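Local coordinates for type III chaperone protein ShcA (Pseudomonas syringae pv. tomato, PDB 4G6T) that probably serves as a secretion chaperone of the CesT family, binding a type III effector in the bacterial cytoplasm before its export, at residues T32-I37 / A42-C47; T11-F16 / Q23-D28; A82-G87 / L119-G124. One frame throughout, in Å; residues are numbered along the deposited sequence.

Contact 1 (T32-I37 / A42-C47); sequences TCNMII and ALTLSC
The thioether methyl CE of Met35 tucks in between two leucines of the neighbouring strand, 3.4 Å from Leu43 CD2 and 3.5 Å from Leu45 CG, both closer than ordinary van der Waals packing. A bend about the CG-SD bond (chi3 -83°) turns that methyl back over strand 42-47, while the Met35 and Leu43 side chains as a whole run alongside one another in the same direction. Cys33, paired with Leu45, continues this apolar face, and Ile37 reaches across with CD1 to Leu43 CB. Helix 108-127 lies over the Ile37, Leu43 and Leu45 part of this face; Leu25 and Phe27 cover Cys33.

Backbone bonds hold the register in two reciprocal pairs, Cys33 with Leu45 and Met35 with Leu43; of these, Cys33 N to Leu45 O is 2.8 Å. Thr32 CA adds a CA-H...O contact to the same Leu45 O at 3.1 Å.

On the other face of the sheet the polar residues pair up. Asn34 and Thr44 stand side by side, and Thr44 OG1 donates to Asn34 OD1, although the position of that oxygen is less certain. Beyond them, Thr32 CG2 rests on Ser46 OG at 3.5 Å.

The whole is an antiparallel beta hairpin at one end of the chain's sheet, where Met35, Ile36 and Ile37 pair antiparallel with a strand of a different protein's chain; the sheet runs on across that interface, consistent with a chaperone holding its partner.

Contact 2 (T11-F16 / Q23-D28); sequences TLLDDF and QPLVFD
Leu13 points one of its methyls, CD2, down onto a face of the Phe27 ring, a CH-pi contact in which the carbon stands 3.8 Å from the ring centroid and 18° off the normal. This is how the first helix of the CesT-type chaperone fold packs against the extended segment that follows it: helix 8-19 turns back through a short connection, and residues 23-28 then lead into strand 32-37. The methyl sits somewhat off the ring centre, with CE2 as its closest ring atom.

Leu13 leaves the helix extended, its CG turned away from the backbone N (chi1 -170°), and sets its branch point against Leu25, CG to CB 3.9 Å. The two leucines lie nearly perpendicular. Leu13 CD1 lies against Leu25 CB and CD1, and Leu13 CD2 is shared between the Phe27 ring and the backbone of Leu25, 3.6 Å from Leu25 O. Leu25 in turn sends CD1 to Phe16, one helical turn further on. There it meets the ring at its edge and in its plane, 3.9 Å from CE2, in contrast to the face-on approach at Phe27.

Behind these groups lies the sheet: Leu45 touches both Leu13 and Phe27, and Cys33 touches both Leu25 and Phe27. From the helix 108-127 side, Leu111 and Met115 pack on Phe16.

No direct hydrogen bond spans the two segments. Leu25 N donates to Ser17 OG, which is also hydrogen-bonded to Leu13 O, so that one hydroxyl ties the loop to the helix, and Asp14 turns OD2 to a salt bridge with Lys10. Its other oxygen, OD1, is linked to the loop by a single water, which donates to Asp14 OD1 and to Leu25 O, each at 2.8 Å.

Contact 3 (A82-G87 / L119-G124); sequences AGPGLG and LEWMRG
Trp121 swings its indole away from helix 108-127 toward Pro84 by setting CG opposite the backbone N (chi1 172°), and the second torsion then turns one face of the ring to the proline. Pro84 CB stands 3.7 Å from the centroid of the five-membered ring and 18° off its normal, a CH-pi contact over the face. Pro84 CG sits beside it, 3.8 Å from Trp121 CG, the proline ring and the indole lying alongside one another and pointing in opposite senses. Pro84 O lies over this same face, toward the six-membered ring, and is hydrogen-bonded to Asn77 ND2.

The next residue supplies the polar link. Trp121 NE1 donates to Gly85 O at 3.0 Å, but the bond is bent, with an N-H...O angle of 141°. The nitrogen lies well above the carbonyl plane rather than on a lone pair, and the oxygen is itself tilted from the indole plane. Leu86 CD2 comes to Trp121 CZ2, 4.0 Å away, its side chain roughly square to the indole. Ala97 and Trp125 also touch the indole, Trp125 edge-to-face.

Here the helix meets the start of edge strand 85-88, which is paired by backbone bonds with Tyr98 and His96. The bent, out-of-plane bond gives the indole N-H an acceptor but is probably modest in strength; the proline over the face and the apolar contacts supply the rest.

Contacts 1 and 2 adjoin, with centres 11 Å apart: Phe27 of the loop packs on the hairpin, bringing CZ to within 3.4 Å of Cys47 SG. Contact 3 is centred about 15 Å from contact 1, yet helix 108-127 bridges the two, with Leu119 CD2 3.8 Å from Leu43 CD1. Contacts 2 and 3 do not touch; their nearest atoms are about 8 Å apart. Contacts 1 and 3 sit at the two outermost strands of the chain's own sheet, 32-37 and 85-88. A chain of another protein extends the sheet at 32-37 and also reaches the loop of contact 2 and the helix of contact 3, consistent with an effector-binding surface.

Contact 1 (T32-I37 / A42-C47)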
# COMPACT_ATOMS: atom_id res chain seq x y z
N THR A 32 4.90 1.96 -6.82
CA THR A 32 4.19 2.12 -5.56
C THR A 32 3.09 3.14 -5.63
O THR A 32 3.12 4.08 -6.46
CB THR A 32 5.13 2.45 -4.42
OG1 THR A 32 5.63 3.79 -4.54
CG2 THR A 32 6.30 1.46 -4.41
N CYS A 33 2.08 2.90 -4.83
CA CYS A 33 0.92 3.79 -4.72
C CYS A 33 0.73 4.10 -3.24
O CYS A 33 0.20 3.26 -2.52
CB CYS A 33 -0.36 3.14 -5.26
SG CYS A 33 -1.81 4.26 -5.14
N ASN A 34 1.10 5.31 -2.80
CA ASN A 34 0.97 5.75 -1.41
C ASN A 34 -0.37 6.33 -1.18
O ASN A 34 -0.85 7.14 -2.04
CB ASN A 34 2.01 6.82 -1.10
CG ASN A 34 3.41 6.34 -1.17
OD1 ASN A 34 3.68 5.14 -1.05
ND2 ASN A 34 4.35 7.26 -1.34
N MET A 35 -0.99 6.00 -0.07
CA MET A 35 -2.33 6.41 0.25
C MET A 35 -2.42 6.79 1.73
O MET A 35 -1.68 6.28 2.59
CB MET A 35 -3.32 5.29 0.03
CG MET A 35 -3.48 4.86 -1.41
SD MET A 35 -4.46 3.31 -1.42
CE MET A 35 -3.10 2.18 -1.11
N ILE A 36 -3.31 7.74 2.05
CA ILE A 36 -3.73 8.00 3.41
C ILE A 36 -5.17 7.62 3.58
O ILE A 36 -6.01 7.99 2.76
CB ILE A 36 -3.48 9.46 3.86
CG1 ILE A 36 -1.99 9.80 3.85
CG2 ILE A 36 -4.14 9.72 5.23
CD1 ILE A 36 -1.60 11.27 3.93
N ILE A 37 -5.50 6.83 4.61
CA ILE A 37 -6.81 6.31 4.88
C ILE A 37 -7.35 6.97 6.11
O ILE A 37 -6.72 6.98 7.15
CB ILE A 37 -6.85 4.74 4.98
CG1 ILE A 37 -6.66 4.14 3.59
CG2 ILE A 37 -8.17 4.26 5.55
CD1 ILE A 37 -5.36 4.38 2.95
N ALA A 42 -1.26 5.45 7.18
CA ALA A 42 -0.41 5.47 6.03
C ALA A 42 -0.24 4.08 5.42
O ALA A 42 0.19 3.20 6.15
CB ALA A 42 0.94 6.08 6.35
N LEU A 43 -0.54 3.92 4.13
CA LEU A 43 -0.61 2.58 3.48
C LEU A 43 0.04 2.75 2.12
O LEU A 43 -0.06 3.81 1.45
CB LEU A 43 -2.03 2.05 3.39
CG LEU A 43 -2.34 0.56 3.14
CD1 LEU A 43 -3.61 0.11 3.84
CD2 LEU A 43 -2.47 0.28 1.64
N THR A 44 0.75 1.74 1.66
CA THR A 44 1.33 1.75 0.34
C THR A 44 1.03 0.45 -0.35
O THR A 44 1.09 -0.62 0.28
CB THR A 44 2.82 2.05 0.24
OG1 THR A 44 3.10 3.26 0.99
CG2 THR A 44 3.10 2.33 -1.22
N LEU A 45 0.65 0.51 -1.61
CA LEU A 45 0.61 -0.70 -2.45
C LEU A 45 1.85 -0.72 -3.32
O LEU A 45 2.19 0.29 -3.97
CB LEU A 45 -0.59 -0.68 -3.34
CG LEU A 45 -1.98 -0.68 -2.78
CD1 LEU A 45 -3.04 -0.63 -3.87
CD2 LEU A 45 -2.21 -1.86 -1.85
N SER A 46 2.56 -1.86 -3.35
CA SER A 46 3.84 -1.95 -4.01
C SER A 46 3.85 -3.17 -4.93
O SER A 46 3.54 -4.28 -4.47
CB SER A 46 4.98 -2.05 -3.00
OG SER A 46 6.28 -1.98 -3.56
N CYS A 47 4.23 -2.96 -6.20
CA CYS A 47 4.20 -4.05 -7.15
C CYS A 47 5.54 -4.77 -7.15
O CYS A 47 6.57 -4.17 -7.45
CB CYS A 47 4.00 -3.49 -8.58
SG CYS A 47 2.41 -2.73 -8.80

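Contact 2 (T11-F16 / Q23-D28)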
# COMPACT_ATOMS: atom_id res chain seq x y z
N THR A 11 -4.05 -2.29 -14.10
CA THR A 11 -5.41 -2.56 -14.47
C THR A 11 -6.32 -2.82 -13.26
O THR A 11 -7.48 -2.38 -13.17
CB THR A 11 -5.48 -3.72 -15.50
OG1 THR A 11 -4.58 -3.36 -16.55
CG2 THR A 11 -6.90 -3.91 -15.98
N LEU A 12 -5.78 -3.59 -12.31
CA LEU A 12 -6.50 -3.87 -11.09
C LEU A 12 -6.74 -2.58 -10.32
O LEU A 12 -7.84 -2.37 -9.80
CB LEU A 12 -5.71 -4.85 -10.21
CG LEU A 12 -6.29 -5.09 -8.82
CD1 LEU A 12 -7.63 -5.73 -8.89
CD2 LEU A 12 -5.25 -5.92 -8.06
N LEU A 13 -5.68 -1.80 -10.18
CA LEU A 13 -5.76 -0.53 -9.47
C LEU A 13 -6.78 0.42 -10.09
O LEU A 13 -7.57 1.05 -9.34
CB LEU A 13 -4.43 0.11 -9.29
CG LEU A 13 -4.36 1.34 -8.36
CD1 LEU A 13 -4.80 0.94 -6.96
CD2 LEU A 13 -2.95 1.89 -8.36
N ASP A 14 -6.82 0.42 -11.44
CA ASP A 14 -7.91 1.18 -12.11
C ASP A 14 -9.29 0.69 -11.81
O ASP A 14 -10.21 1.49 -11.60
CB ASP A 14 -7.69 1.11 -13.62
CG ASP A 14 -6.46 1.87 -14.09
OD1 ASP A 14 -5.83 2.64 -13.32
OD2 ASP A 14 -6.04 1.61 -15.29
N ASP A 15 -9.50 -0.60 -11.79
CA ASP A 15 -10.79 -1.20 -11.45
C ASP A 15 -11.17 -0.93 -9.99
O ASP A 15 -12.34 -0.72 -9.68
CB ASP A 15 -10.81 -2.70 -11.72
CG ASP A 15 -10.93 -3.04 -13.22
OD1 ASP A 15 -11.08 -2.08 -14.00
OD2 ASP A 15 -10.92 -4.23 -13.60
N PHE A 16 -10.17 -0.96 -9.11
CA PHE A 16 -10.38 -0.66 -7.68
C PHE A 16 -10.82 0.79 -7.51
O PHE A 16 -11.82 1.05 -6.83
CB PHE A 16 -9.05 -0.96 -6.97
CG PHE A 16 -8.99 -0.58 -5.50
CD1 PHE A 16 -9.53 -1.41 -4.56
CD2 PHE A 16 -8.27 0.53 -5.11
CE1 PHE A 16 -9.42 -1.12 -3.20
CE2 PHE A 16 -8.16 0.85 -3.75
CZ PHE A 16 -8.74 0.02 -2.82
N GLN A 23 -11.12 9.46 -8.43
CA GLN A 23 -10.10 9.77 -9.36
C GLN A 23 -9.10 8.61 -9.34
O GLN A 23 -8.73 8.19 -8.27
CB GLN A 23 -9.41 11.00 -8.85
CG GLN A 23 -8.20 11.42 -9.61
CD GLN A 23 -7.54 12.61 -8.94
OE1 GLN A 23 -8.23 13.49 -8.38
NE2 GLN A 23 -6.22 12.64 -8.96
N PRO A 24 -8.60 8.14 -10.50
CA PRO A 24 -7.79 6.92 -10.45
C PRO A 24 -6.51 7.03 -9.61
O PRO A 24 -5.75 7.99 -9.68
CB PRO A 24 -7.46 6.66 -11.93
CG PRO A 24 -8.61 7.33 -12.64
CD PRO A 24 -8.76 8.60 -11.88
N LEU A 25 -6.31 6.03 -8.76
CA LEU A 25 -5.03 5.90 -8.11
C LEU A 25 -4.02 5.43 -9.14
O LEU A 25 -4.40 4.71 -10.07
CB LEU A 25 -5.13 4.88 -6.98
CG LEU A 25 -6.02 5.31 -5.81
CD1 LEU A 25 -6.59 4.12 -5.05
CD2 LEU A 25 -5.27 6.32 -4.96
N VAL A 26 -2.77 5.78 -8.92
CA VAL A 26 -1.69 5.44 -9.85
C VAL A 26 -0.48 4.86 -9.16
O VAL A 26 -0.13 5.19 -8.03
CB VAL A 26 -1.26 6.61 -10.75
CG1 VAL A 26 -2.49 7.22 -11.43
CG2 VAL A 26 -0.50 7.63 -9.97
N PHE A 27 0.20 3.96 -9.85
CA PHE A 27 1.51 3.56 -9.39
C PHE A 27 2.55 4.54 -9.90
O PHE A 27 2.56 4.87 -11.11
CB PHE A 27 1.86 2.14 -9.91
CG PHE A 27 1.07 1.06 -9.25
CD1 PHE A 27 1.28 0.77 -7.90
CD2 PHE A 27 0.14 0.29 -9.93
CE1 PHE A 27 0.51 -0.17 -7.26
CE2 PHE A 27 -0.64 -0.66 -9.28
CZ PHE A 27 -0.40 -0.93 -7.97
N ASP A 28 3.45 5.00 -9.05
CA ASP A 28 4.55 5.82 -9.49
C ASP A 28 5.66 5.03 -10.22
O ASP A 28 5.50 3.85 -10.53
CB ASP A 28 5.07 6.64 -8.30
CG ASP A 28 5.76 5.80 -7.19
OD1 ASP A 28 6.15 4.67 -7.44
OD2 ASP A 28 5.99 6.38 -6.08
O HOH W 1 -3.50 2.57 -11.72

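Contact 3 (A82-G87 / L119-G124)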
# COMPACT_ATOMS: atom_id res chain seq x y z
N ALA A 82 -2.87 -16.61 7.88
CA ALA A 82 -2.61 -16.01 6.57
C ALA A 82 -2.96 -14.53 6.55
O ALA A 82 -3.01 -13.93 5.48
CB ALA A 82 -3.40 -16.72 5.46
N GLY A 83 -3.13 -13.98 7.72
CA GLY A 83 -3.33 -12.53 7.88
C GLY A 83 -2.09 -11.74 7.85
O GLY A 83 -1.01 -12.18 7.51
N PRO A 84 -2.21 -10.41 8.11
CA PRO A 84 -1.06 -9.57 8.04
C PRO A 84 0.06 -9.84 9.01
O PRO A 84 -0.19 -10.43 10.06
CB PRO A 84 -1.61 -8.14 8.38
CG PRO A 84 -3.02 -8.30 8.53
CD PRO A 84 -3.47 -9.73 8.43
N GLY A 85 1.23 -9.44 8.67
CA GLY A 85 2.41 -9.61 9.48
C GLY A 85 2.87 -8.28 10.02
O GLY A 85 2.25 -7.22 9.77
N LEU A 86 3.98 -8.33 10.73
CA LEU A 86 4.69 -7.13 11.15
C LEU A 86 6.18 -7.41 11.29
O LEU A 86 6.65 -8.59 11.42
CB LEU A 86 4.08 -6.58 12.43
CG LEU A 86 4.29 -7.27 13.77
CD1 LEU A 86 5.74 -7.06 14.28
CD2 LEU A 86 3.28 -6.82 14.85
N GLY A 87 6.96 -6.36 11.26
CA GLY A 87 8.37 -6.42 11.47
C GLY A 87 8.96 -5.04 11.60
O GLY A 87 8.27 -4.04 11.35
N LEU A 119 -5.78 -2.72 7.74
CA LEU A 119 -6.13 -1.54 8.51
C LEU A 119 -6.57 -1.89 9.89
O LEU A 119 -6.19 -1.14 10.83
CB LEU A 119 -7.21 -0.72 7.76
CG LEU A 119 -6.65 -0.02 6.52
CD1 LEU A 119 -7.79 0.32 5.52
CD2 LEU A 119 -5.76 1.18 6.76
N GLU A 120 -7.40 -2.89 10.03
CA GLU A 120 -7.89 -3.26 11.37
C GLU A 120 -6.73 -3.81 12.23
O GLU A 120 -6.69 -3.55 13.46
CB GLU A 120 -9.08 -4.11 11.32
CG GLU A 120 -10.33 -3.41 10.68
CD GLU A 120 -10.56 -1.95 11.16
OE1 GLU A 120 -10.76 -1.76 12.37
OE2 GLU A 120 -10.44 -0.99 10.38
N TRP A 121 -5.79 -4.52 11.64
CA TRP A 121 -4.56 -4.96 12.31
C TRP A 121 -3.76 -3.79 12.80
O TRP A 121 -3.34 -3.74 13.98
CB TRP A 121 -3.77 -5.84 11.31
CG TRP A 121 -2.37 -6.30 11.64
CD1 TRP A 121 -1.18 -5.87 11.10
CD2 TRP A 121 -2.00 -7.38 12.52
NE1 TRP A 121 -0.13 -6.66 11.55
CE2 TRP A 121 -0.61 -7.57 12.39
CE3 TRP A 121 -2.74 -8.24 13.33
CZ2 TRP A 121 0.06 -8.57 13.13
CZ3 TRP A 121 -2.07 -9.21 14.05
CH2 TRP A 121 -0.69 -9.32 13.96
N MET A 122 -3.55 -2.78 11.96
CA MET A 122 -2.89 -1.52 12.31
C MET A 122 -3.63 -0.85 13.47
O MET A 122 -2.99 -0.39 14.40
CB MET A 122 -2.83 -0.64 11.07
CG MET A 122 -1.82 -1.18 10.05
SD MET A 122 -2.01 -0.49 8.41
CE MET A 122 -1.49 1.24 8.76
N ARG A 123 -4.93 -0.82 13.38
CA ARG A 123 -5.74 -0.15 14.42
C ARG A 123 -5.49 -0.84 15.75
O ARG A 123 -5.25 -0.17 16.77
CB ARG A 123 -7.20 -0.14 14.05
CG ARG A 123 -8.03 0.69 15.02
CD ARG A 123 -9.52 0.65 14.76
NE ARG A 123 -9.83 0.76 13.34
CZ ARG A 123 -9.80 1.87 12.60
NH1 ARG A 123 -9.45 3.05 13.09
NH2 ARG A 123 -10.09 1.77 11.31
N GLY A 124 -5.53 -2.16 15.74
CA GLY A 124 -5.35 -2.93 17.00
C GLY A 124 -4.02 -2.65 17.61
O GLY A 124 -3.89 -2.43 18.85